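Local coordinates for protein KLLA0F20702p (Kluyveromyces lactis, PDB 5Y5A) that is the yeast telomerase subunit Est1, probably helping to bring telomerase to chromosome ends by binding Cdc13, at residues Q199-I204 with D216-P220; L192-G196 with Y223-A227; T457-L461 with L537-K542. All coordinates share one frame; numbering follows the deposited sequence.

Contact 1: residues Q199-I204 with D216-P220; sequences QRYKII and DFQKP
Ile203, Phe217 and Pro220 join two successive antiparallel helices close to the loop between them, a pairing consistent with the TPR-like helical-repeat fold of the Est1 family. Residues 199-204 lie near the end of helix 179-206. Residues 216-220 lead into helix 218-230, with Phe217 as its N-cap residue. Ile203 sits in the middle and uses both branches. Its CG2, anti to the backbone N, lies over one face of the Phe217 ring, offset toward the rim. This is a CH-pi contact, with CG2 4.0 Å from the centroid of the Phe217 ring. The other branch turns to the start of the second helix. There Ile203 CD1 meets Pro220 CD tip to tip at 3.5 Å, a tight fit for two carbons. The same methyl is 3.1 Å from Asp216 O.

The Phe217 ring has further neighbours. Arg200 CG comes in obliquely, 3.6 Å from Phe217 CE1. Ile204 CG1 stands at the ring edge, 4.2 Å from Phe217 CZ. His247 of helix 235-247 also meets this ring, and it makes a weak hydrogen bond with Arg200 NH2.

One turn before Ile203, Gln199 CB packs on Pro220 CB at 3.7 Å. The Gln199 chain bends at chi2 (-63°), which brings OE1 across the aliphatic chain of Lys219, 3.6 Å from Lys219 CD. Phe127 and His131 of helix 113-144 touch Gln199 as well. No hydrogen bond links the two segments. Their hold on each other therefore rests on apolar contact and fit, with Ile203 between the Phe217 face and the Pro220 ring.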
loop_
_atom_site.group_PDB
_atom_site.type_symbol
_atom_site.label_atom_id
_atom_site.label_comp_id
_atom_site.label_asym_id
_atom_site.label_seq_id
_atom_site.Cartn_x
_atom_site.Cartn_y
_atom_site.Cartn_z
ATOM N N GLN A 199 -6.397 13.952 12.328
ATOM C CA GLN A 199 -6.468 14.943 11.263
ATOM C C GLN A 199 -7.576 14.626 10.266
ATOM O O GLN A 199 -8.261 15.533 9.791
ATOM C CB GLN A 199 -5.131 15.037 10.531
ATOM C CG GLN A 199 -4.051 15.726 11.319
ATOM C CD GLN A 199 -4.401 17.163 11.608
ATOM O OE1 GLN A 199 -4.979 17.853 10.765
ATOM N NE2 GLN A 199 -4.068 17.624 12.807
ATOM N N ARG A 200 -7.738 13.346 9.937
ATOM C CA ARG A 200 -8.796 12.951 9.019
ATOM C C ARG A 200 -10.151 13.278 9.630
ATOM O O ARG A 200 -11.011 13.870 8.982
ATOM C CB ARG A 200 -8.725 11.462 8.677
ATOM C CG ARG A 200 -9.771 11.058 7.647
ATOM C CD ARG A 200 -9.728 9.579 7.313
ATOM N NE ARG A 200 -9.861 8.751 8.504
ATOM C CZ ARG A 200 -11.006 8.540 9.148
ATOM N NH1 ARG A 200 -11.020 7.771 10.229
ATOM N NH2 ARG A 200 -12.133 9.098 8.719
ATOM N N TYR A 201 -10.324 12.893 10.888
ATOM C CA TYR A 201 -11.560 13.157 11.614
ATOM C C TYR A 201 -11.876 14.648 11.693
ATOM O O TYR A 201 -13.033 15.052 11.573
ATOM C CB TYR A 201 -11.482 12.580 13.024
ATOM C CG TYR A 201 -11.956 11.154 13.138
ATOM C CD1 TYR A 201 -13.300 10.838 12.989
ATOM C CD2 TYR A 201 -11.064 10.124 13.417
ATOM C CE1 TYR A 201 -13.746 9.530 13.102
ATOM C CE2 TYR A 201 -11.500 8.812 13.534
ATOM C CZ TYR A 201 -12.842 8.521 13.375
ATOM O OH TYR A 201 -13.277 7.218 13.492
ATOM N N LYS A 202 -10.869 15.463 11.896
ATOM C CA LYS A 202 -11.105 16.875 11.994
ATOM C C LYS A 202 -11.599 17.419 10.686
ATOM O O LYS A 202 -12.579 18.129 10.646
ATOM C CB LYS A 202 -9.844 17.613 12.411
ATOM C CG LYS A 202 -10.011 19.120 12.446
ATOM C CD LYS A 202 -8.730 19.830 12.826
ATOM C CE LYS A 202 -8.831 21.320 12.560
ATOM N NZ LYS A 202 -7.541 21.890 12.122
ATOM N N ILE A 203 -10.906 17.081 9.615
ATOM C CA ILE A 203 -11.270 17.551 8.280
ATOM C C ILE A 203 -12.725 17.234 7.948
ATOM O O ILE A 203 -13.450 18.078 7.417
ATOM C CB ILE A 203 -10.357 16.939 7.225
ATOM C CG1 ILE A 203 -8.988 17.611 7.290
ATOM C CG2 ILE A 203 -10.953 17.084 5.835
ATOM C CD1 ILE A 203 -7.915 16.830 6.599
ATOM N N ILE A 204 -13.152 16.023 8.288
ATOM C CA ILE A 204 -14.538 15.618 8.088
ATOM C C ILE A 204 -15.514 16.512 8.868
ATOM O O ILE A 204 -16.537 16.946 8.331
ATOM C CB ILE A 204 -14.730 14.145 8.485
ATOM C CG1 ILE A 204 -14.033 13.251 7.459
ATOM C CG2 ILE A 204 -16.211 13.796 8.585
ATOM C CD1 ILE A 204 -13.720 11.873 7.960
ATOM N N ASP A 216 -7.870 17.854 0.068
ATOM C CA ASP A 216 -8.457 18.142 1.373
ATOM C C ASP A 216 -7.838 17.289 2.476
ATOM O O ASP A 216 -7.858 17.667 3.646
ATOM C CB ASP A 216 -9.970 17.925 1.341
ATOM C CG ASP A 216 -10.680 18.906 0.427
ATOM O OD1 ASP A 216 -10.115 19.989 0.160
ATOM O OD2 ASP A 216 -11.804 18.596 -0.020
ATOM N N PHE A 217 -7.296 16.137 2.099
ATOM C CA PHE A 217 -6.731 15.208 3.070
ATOM C C PHE A 217 -5.222 15.162 2.953
ATOM O O PHE A 217 -4.585 14.213 3.388
ATOM C CB PHE A 217 -7.345 13.819 2.891
ATOM C CG PHE A 217 -8.775 13.750 3.336
ATOM C CD1 PHE A 217 -9.088 13.514 4.663
ATOM C CD2 PHE A 217 -9.807 13.986 2.441
ATOM C CE1 PHE A 217 -10.406 13.473 5.081
ATOM C CE2 PHE A 217 -11.126 13.954 2.854
ATOM C CZ PHE A 217 -11.426 13.692 4.175
ATOM N N GLN A 218 -4.662 16.215 2.378
ATOM C CA GLN A 218 -3.229 16.311 2.174
ATOM C C GLN A 218 -2.462 16.205 3.490
ATOM O O GLN A 218 -1.424 15.552 3.555
ATOM C CB GLN A 218 -2.883 17.627 1.469
ATOM C CG GLN A 218 -1.507 17.646 0.824
ATOM C CD GLN A 218 -1.186 18.984 0.191
ATOM O OE1 GLN A 218 -1.507 20.034 0.743
ATOM N NE2 GLN A 218 -0.557 18.953 -0.979
ATOM N N LYS A 219 -2.979 16.841 4.538
ATOM C CA LYS A 219 -2.263 16.886 5.810
ATOM C C LYS A 219 -2.248 15.528 6.534
ATOM O O LYS A 219 -1.189 15.086 6.986
ATOM C CB LYS A 219 -2.849 17.976 6.717
ATOM C CG LYS A 219 -1.987 18.295 7.926
ATOM C CD LYS A 219 -2.517 19.506 8.668
ATOM C CE LYS A 219 -1.592 19.917 9.802
ATOM N NZ LYS A 219 -2.109 21.120 10.522
ATOM N N PRO A 220 -3.408 14.857 6.655
ATOM C CA PRO A 220 -3.282 13.535 7.279
ATOM C C PRO A 220 -2.488 12.556 6.414
ATOM O O PRO A 220 -1.790 11.698 6.955
ATOM C CB PRO A 220 -4.736 13.076 7.443
ATOM C CG PRO A 220 -5.536 13.942 6.521
ATOM C CD PRO A 220 -4.816 15.248 6.472
#

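Contact 2: residues L192-G196 with Y223-A227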
loop_
_atom_site.group_PDB
_atom_site.type_symbol
_atom_site.label_atom_id
_atom_site.label_comp_id
_atom_site.label_asym_id
_atom_site.label_seq_id
_atom_site.Cartn_x
_atom_site.Cartn_y
_atom_site.Cartn_z
ATOM N N LEU A 192 2.527 9.022 14.642
ATOM C CA LEU A 192 2.244 9.474 13.294
ATOM C C LEU A 192 0.923 8.897 12.783
ATOM O O LEU A 192 0.175 9.580 12.086
ATOM C CB LEU A 192 3.395 9.100 12.363
ATOM C CG LEU A 192 4.733 9.770 12.701
ATOM C CD1 LEU A 192 5.868 9.074 11.975
ATOM C CD2 LEU A 192 4.713 11.255 12.361
ATOM N N LEU A 193 0.635 7.645 13.138
ATOM C CA LEU A 193 -0.619 7.007 12.737
ATOM C C LEU A 193 -1.842 7.703 13.332
ATOM O O LEU A 193 -2.821 7.959 12.631
ATOM C CB LEU A 193 -0.636 5.528 13.142
ATOM C CG LEU A 193 -1.936 4.764 12.837
ATOM C CD1 LEU A 193 -2.195 4.658 11.331
ATOM C CD2 LEU A 193 -1.936 3.374 13.465
ATOM N N TYR A 194 -1.792 8.011 14.621
ATOM C CA TYR A 194 -2.975 8.531 15.292
ATOM C C TYR A 194 -3.127 10.040 15.108
ATOM O O TYR A 194 -4.226 10.581 15.220
ATOM C CB TYR A 194 -2.948 8.157 16.771
ATOM C CG TYR A 194 -3.048 6.664 16.977
ATOM C CD1 TYR A 194 -4.005 5.917 16.296
ATOM C CD2 TYR A 194 -2.173 5.993 17.830
ATOM C CE1 TYR A 194 -4.097 4.538 16.466
ATOM C CE2 TYR A 194 -2.256 4.617 18.006
ATOM C CZ TYR A 194 -3.220 3.895 17.324
ATOM O OH TYR A 194 -3.310 2.533 17.501
ATOM N N ILE A 195 -2.028 10.722 14.815
ATOM C CA ILE A 195 -2.130 12.101 14.365
ATOM C C ILE A 195 -2.878 12.091 13.033
ATOM O O ILE A 195 -3.791 12.887 12.824
ATOM C CB ILE A 195 -0.745 12.769 14.219
ATOM C CG1 ILE A 195 -0.211 13.178 15.595
ATOM C CG2 ILE A 195 -0.825 13.986 13.321
ATOM C CD1 ILE A 195 1.179 13.767 15.566
ATOM N N GLY A 196 -2.503 11.157 12.155
ATOM C CA GLY A 196 -3.150 10.997 10.861
ATOM C C GLY A 196 -4.654 10.810 10.964
ATOM O O GLY A 196 -5.426 11.566 10.363
ATOM N N TYR A 223 1.284 12.734 7.217
ATOM C CA TYR A 223 1.636 12.027 8.446
ATOM C C TYR A 223 1.612 10.515 8.239
ATOM O O TYR A 223 2.496 9.804 8.700
ATOM C CB TYR A 223 0.693 12.415 9.587
ATOM C CG TYR A 223 0.981 13.783 10.177
ATOM C CD1 TYR A 223 2.110 14.002 10.956
ATOM C CD2 TYR A 223 0.122 14.849 9.955
ATOM C CE1 TYR A 223 2.380 15.245 11.496
ATOM C CE2 TYR A 223 0.382 16.099 10.493
ATOM C CZ TYR A 223 1.513 16.291 11.262
ATOM O OH TYR A 223 1.775 17.534 11.799
ATOM N N LEU A 224 0.593 10.037 7.536
ATOM C CA LEU A 224 0.466 8.621 7.241
ATOM C C LEU A 224 1.612 8.152 6.341
ATOM O O LEU A 224 2.150 7.060 6.522
ATOM C CB LEU A 224 -0.888 8.338 6.591
ATOM C CG LEU A 224 -2.124 8.550 7.470
ATOM C CD1 LEU A 224 -3.403 8.313 6.675
ATOM C CD2 LEU A 224 -2.070 7.636 8.681
ATOM N N ASP A 225 1.991 8.987 5.378
ATOM C CA ASP A 225 3.108 8.666 4.498
ATOM C C ASP A 225 4.382 8.467 5.304
ATOM O O ASP A 225 5.136 7.524 5.069
ATOM C CB ASP A 225 3.315 9.765 3.456
ATOM C CG ASP A 225 2.347 9.653 2.297
ATOM O OD1 ASP A 225 1.307 8.976 2.450
ATOM O OD2 ASP A 225 2.628 10.245 1.233
ATOM N N ILE A 226 4.611 9.353 6.267
ATOM C CA ILE A 226 5.791 9.242 7.102
ATOM C C ILE A 226 5.709 7.983 7.962
ATOM O O ILE A 226 6.692 7.254 8.091
ATOM C CB ILE A 226 5.972 10.479 7.979
ATOM C CG1 ILE A 226 6.085 11.722 7.094
ATOM C CG2 ILE A 226 7.218 10.340 8.829
ATOM C CD1 ILE A 226 6.109 13.027 7.868
ATOM N N ALA A 227 4.532 7.711 8.521
ATOM C CA ALA A 227 4.322 6.494 9.305
ATOM C C ALA A 227 4.624 5.226 8.491
ATOM O O ALA A 227 5.288 4.315 8.983
ATOM C CB ALA A 227 2.900 6.454 9.841
#
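The CH-pi contact between Ile195 and Tyr223 is nearly ideal in geometry. Ile195 CG2 stands 3.5 Å from the centroid of the Tyr223 ring, only 7° off the ring normal. All six carbons of the Tyr223 ring lie within 3.9 Å of Ile195 CG2. A chi1 of -78° sets CG1 beside the backbone N and CG2 anti to it, which turns CG2 onto the ring. Leu192 meets the same ring differently. Its CD2 is at the edge, near the ring plane, 4.0 Å from Tyr223 CD1. His131 of helix 113-144 touches both Ile195 and Tyr223.

The aliphatic contacts lie mainly around Leu192. Its two methyls divide the work: CD2 goes to the tyrosine, and CD1 rests 3.7 Å from Ile226 CG2. Leu192 CB meets Ala227 CB, also at 3.7 Å. The side chains of Leu192 and Ile226 run roughly perpendicular. Leu159 lies against both of these residues.

Helices 179-206 and 218-230 run antiparallel here as neighbours in the helical-repeat fold. The axes of the two short segments come within 8.1 Å at 158°. Such closeness is helped by small residues at both ends of the contact, Ala227 opposite Leu192 and Gly196 opposite Tyr223.

A third group of contacts involves Gly196 and Leu224. Gly196 CA lies 4.1 Å from Leu224 CD2, and a side-chain carbon on this glycine would run into that methyl. Leu224 CD2 also meets Leu193 CD1. Beyond this pair, helix 235-247 takes over: Gln240 touches Leu193 and Arg241 touches Leu224.

Contact 3: residues T457-L461 with L537-K542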
loop_
_atom_site.group_PDB
_atom_site.type_symbol
_atom_site.label_atom_id
_atom_site.label_comp_id
_atom_site.label_asym_id
_atom_site.label_seq_id
_atom_site.Cartn_x
_atom_site.Cartn_y
_atom_site.Cartn_z
ATOM N N THR A 457 12.779 -9.769 -23.469
ATOM C CA THR A 457 14.151 -10.148 -23.172
ATOM C C THR A 457 15.025 -9.951 -24.408
ATOM O O THR A 457 16.136 -9.429 -24.299
ATOM C CB THR A 457 14.236 -11.606 -22.666
ATOM O OG1 THR A 457 13.285 -11.795 -21.608
ATOM C CG2 THR A 457 15.627 -11.921 -22.132
ATOM N N ASN A 458 14.519 -10.333 -25.582
ATOM C CA ASN A 458 15.277 -10.151 -26.827
ATOM C C ASN A 458 15.558 -8.679 -27.133
ATOM O O ASN A 458 16.637 -8.345 -27.631
ATOM C CB ASN A 458 14.551 -10.795 -28.023
ATOM C CG ASN A 458 14.716 -12.320 -28.065
ATOM O OD1 ASN A 458 15.584 -12.874 -27.401
ATOM N ND2 ASN A 458 13.884 -12.993 -28.856
ATOM N N GLU A 459 14.598 -7.798 -26.845
ATOM C CA GLU A 459 14.828 -6.357 -27.033
ATOM C C GLU A 459 15.875 -5.864 -26.037
ATOM O O GLU A 459 16.720 -5.042 -26.363
ATOM C CB GLU A 459 13.536 -5.549 -26.863
ATOM C CG GLU A 459 12.456 -5.838 -27.895
ATOM C CD GLU A 459 12.895 -5.491 -29.303
ATOM O OE1 GLU A 459 12.509 -6.218 -30.243
ATOM O OE2 GLU A 459 13.628 -4.495 -29.470
ATOM N N LEU A 460 15.811 -6.373 -24.813
ATOM C CA LEU A 460 16.772 -5.973 -23.798
ATOM C C LEU A 460 18.178 -6.427 -24.178
ATOM O O LEU A 460 19.127 -5.651 -24.092
ATOM C CB LEU A 460 16.361 -6.525 -22.431
ATOM C CG LEU A 460 15.035 -5.925 -21.948
ATOM C CD1 LEU A 460 14.644 -6.432 -20.580
ATOM C CD2 LEU A 460 15.118 -4.408 -21.963
ATOM N N LEU A 461 18.304 -7.672 -24.628
ATOM C CA LEU A 461 19.599 -8.195 -25.062
ATOM C C LEU A 461 20.191 -7.381 -26.214
ATOM O O LEU A 461 21.412 -7.278 -26.346
ATOM C CB LEU A 461 19.469 -9.668 -25.466
ATOM C CG LEU A 461 19.225 -10.648 -24.313
ATOM C CD1 LEU A 461 18.607 -11.941 -24.818
ATOM C CD2 LEU A 461 20.531 -10.923 -23.585
ATOM N N LEU A 537 16.679 -7.452 -15.166
ATOM C CA LEU A 537 15.560 -8.049 -15.885
ATOM C C LEU A 537 16.055 -9.150 -16.806
ATOM O O LEU A 537 15.418 -10.196 -16.910
ATOM C CB LEU A 537 14.791 -7.001 -16.680
ATOM C CG LEU A 537 13.735 -6.261 -15.866
ATOM C CD1 LEU A 537 13.102 -5.151 -16.683
ATOM C CD2 LEU A 537 12.677 -7.244 -15.378
ATOM N N VAL A 538 17.189 -8.916 -17.468
ATOM C CA VAL A 538 17.781 -9.933 -18.328
ATOM C C VAL A 538 18.135 -11.160 -17.480
ATOM O O VAL A 538 17.894 -12.296 -17.880
ATOM C CB VAL A 538 19.035 -9.401 -19.073
ATOM C CG1 VAL A 538 19.812 -10.536 -19.710
ATOM C CG2 VAL A 538 18.641 -8.386 -20.138
ATOM N N TYR A 539 18.671 -10.921 -16.288
ATOM C CA TYR A 539 19.040 -12.006 -15.384
ATOM C C TYR A 539 17.828 -12.802 -14.888
ATOM O O TYR A 539 17.828 -14.032 -14.897
ATOM C CB TYR A 539 19.812 -11.452 -14.185
ATOM C CG TYR A 539 20.152 -12.498 -13.151
ATOM C CD1 TYR A 539 21.214 -13.367 -13.342
ATOM C CD2 TYR A 539 19.412 -12.612 -11.981
ATOM C CE1 TYR A 539 21.531 -14.326 -12.401
ATOM C CE2 TYR A 539 19.722 -13.569 -11.033
ATOM C CZ TYR A 539 20.783 -14.424 -11.250
ATOM O OH TYR A 539 21.103 -15.380 -10.311
ATOM N N SER A 540 16.796 -12.101 -14.444
ATOM C CA SER A 540 15.612 -12.777 -13.939
ATOM C C SER A 540 14.892 -13.496 -15.069
ATOM O O SER A 540 14.449 -14.632 -14.910
ATOM C CB SER A 540 14.676 -11.782 -13.251
ATOM O OG SER A 540 15.283 -11.270 -12.077
ATOM N N ASN A 541 14.787 -12.841 -16.216
ATOM C CA ASN A 541 14.100 -13.442 -17.351
ATOM C C ASN A 541 14.811 -14.691 -17.850
ATOM O O ASN A 541 14.165 -15.681 -18.190
ATOM C CB ASN A 541 13.940 -12.420 -18.481
ATOM C CG ASN A 541 12.975 -11.312 -18.114
ATOM O OD1 ASN A 541 12.428 -11.308 -17.009
ATOM N ND2 ASN A 541 12.765 -10.358 -19.028
ATOM N N LYS A 542 16.136 -14.667 -17.881
ATOM C CA LYS A 542 16.862 -15.870 -18.271
ATOM C C LYS A 542 16.631 -17.025 -17.284
ATOM O O LYS A 542 16.491 -18.181 -17.701
ATOM C CB LYS A 542 18.354 -15.578 -18.408
ATOM C CG LYS A 542 18.696 -14.715 -19.616
ATOM C CD LYS A 542 20.149 -14.896 -20.033
ATOM C CE LYS A 542 20.505 -13.967 -21.186
ATOM N NZ LYS A 542 21.749 -14.411 -21.886
#
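Thr457 and Asn541 form the one hydrogen bond across this contact. Asn541 ND2 donates to Thr457 OG1 at 3.0 Å. The bond is bent, with an N-H...O angle of 136°, and the acceptor is tilted 27° out of the Asn541 amide plane. The two side chains lie side by side, pointing opposite ways, and Asn541 CB is 3.3 Å from Thr457 OG1.

Apolar contacts make up the rest of the first shell. Val538 splits its methyls between two partners: CG2 meets Leu460 CB at 3.7 Å, and CG1 meets Leu461 CD2 at 4.0 Å. Leu460 CD1 reaches on to Leu537 CB, 3.9 Å away. Leu461 CD2 also touches the aliphatic end of Lys542, 3.9 Å from its CE.

Helices 447-462 and 526-546 thus pack antiparallel with a marked tilt, late in this mainly helical chain. Residues 457-461 lie within the Est1 DNA/RNA-binding family region and are joined here to helix 526-546. The axes of the two short segments approach to 10.0 Å at 140°.

The next shell sets the polar pair. Thr457 OG1 lies beside its own backbone N, where it also bonds to Met453 O one turn back in the helix. A valine at Thr457 would keep the bulk but would probably leave the Asn541 amide without its acceptor here and free to turn. Met430 of helix 421-433 touches Asn541, and Leu423 and Ala426 of that helix back Leu537. On another flank lies strand 560-563 of the small C-terminal hairpin, with Tyr561 against Thr457 and Lys542.

How the contacts relate
Contacts 1 and 2 hold the same two helices, 179-206 and 218-230. Their centres are 11 Å apart, and they meet where Pro220 CB lies 3.4 Å from Gly196 O. Contact 1 sits near the connecting loop. It is largely buried, but Lys219 at its margin is exposed. Contact 2 is farther along the pair and buried throughout. Neither has a hydrogen bond across it, and in each an isoleucine methyl covers an aromatic face. Contact 3 lies on the opposite side of the chain's centre, about 40 Å from contact 2 between centres. It is only partly buried. No aromatic ring takes part in it, and it adds a polar bond to its aliphatic packing.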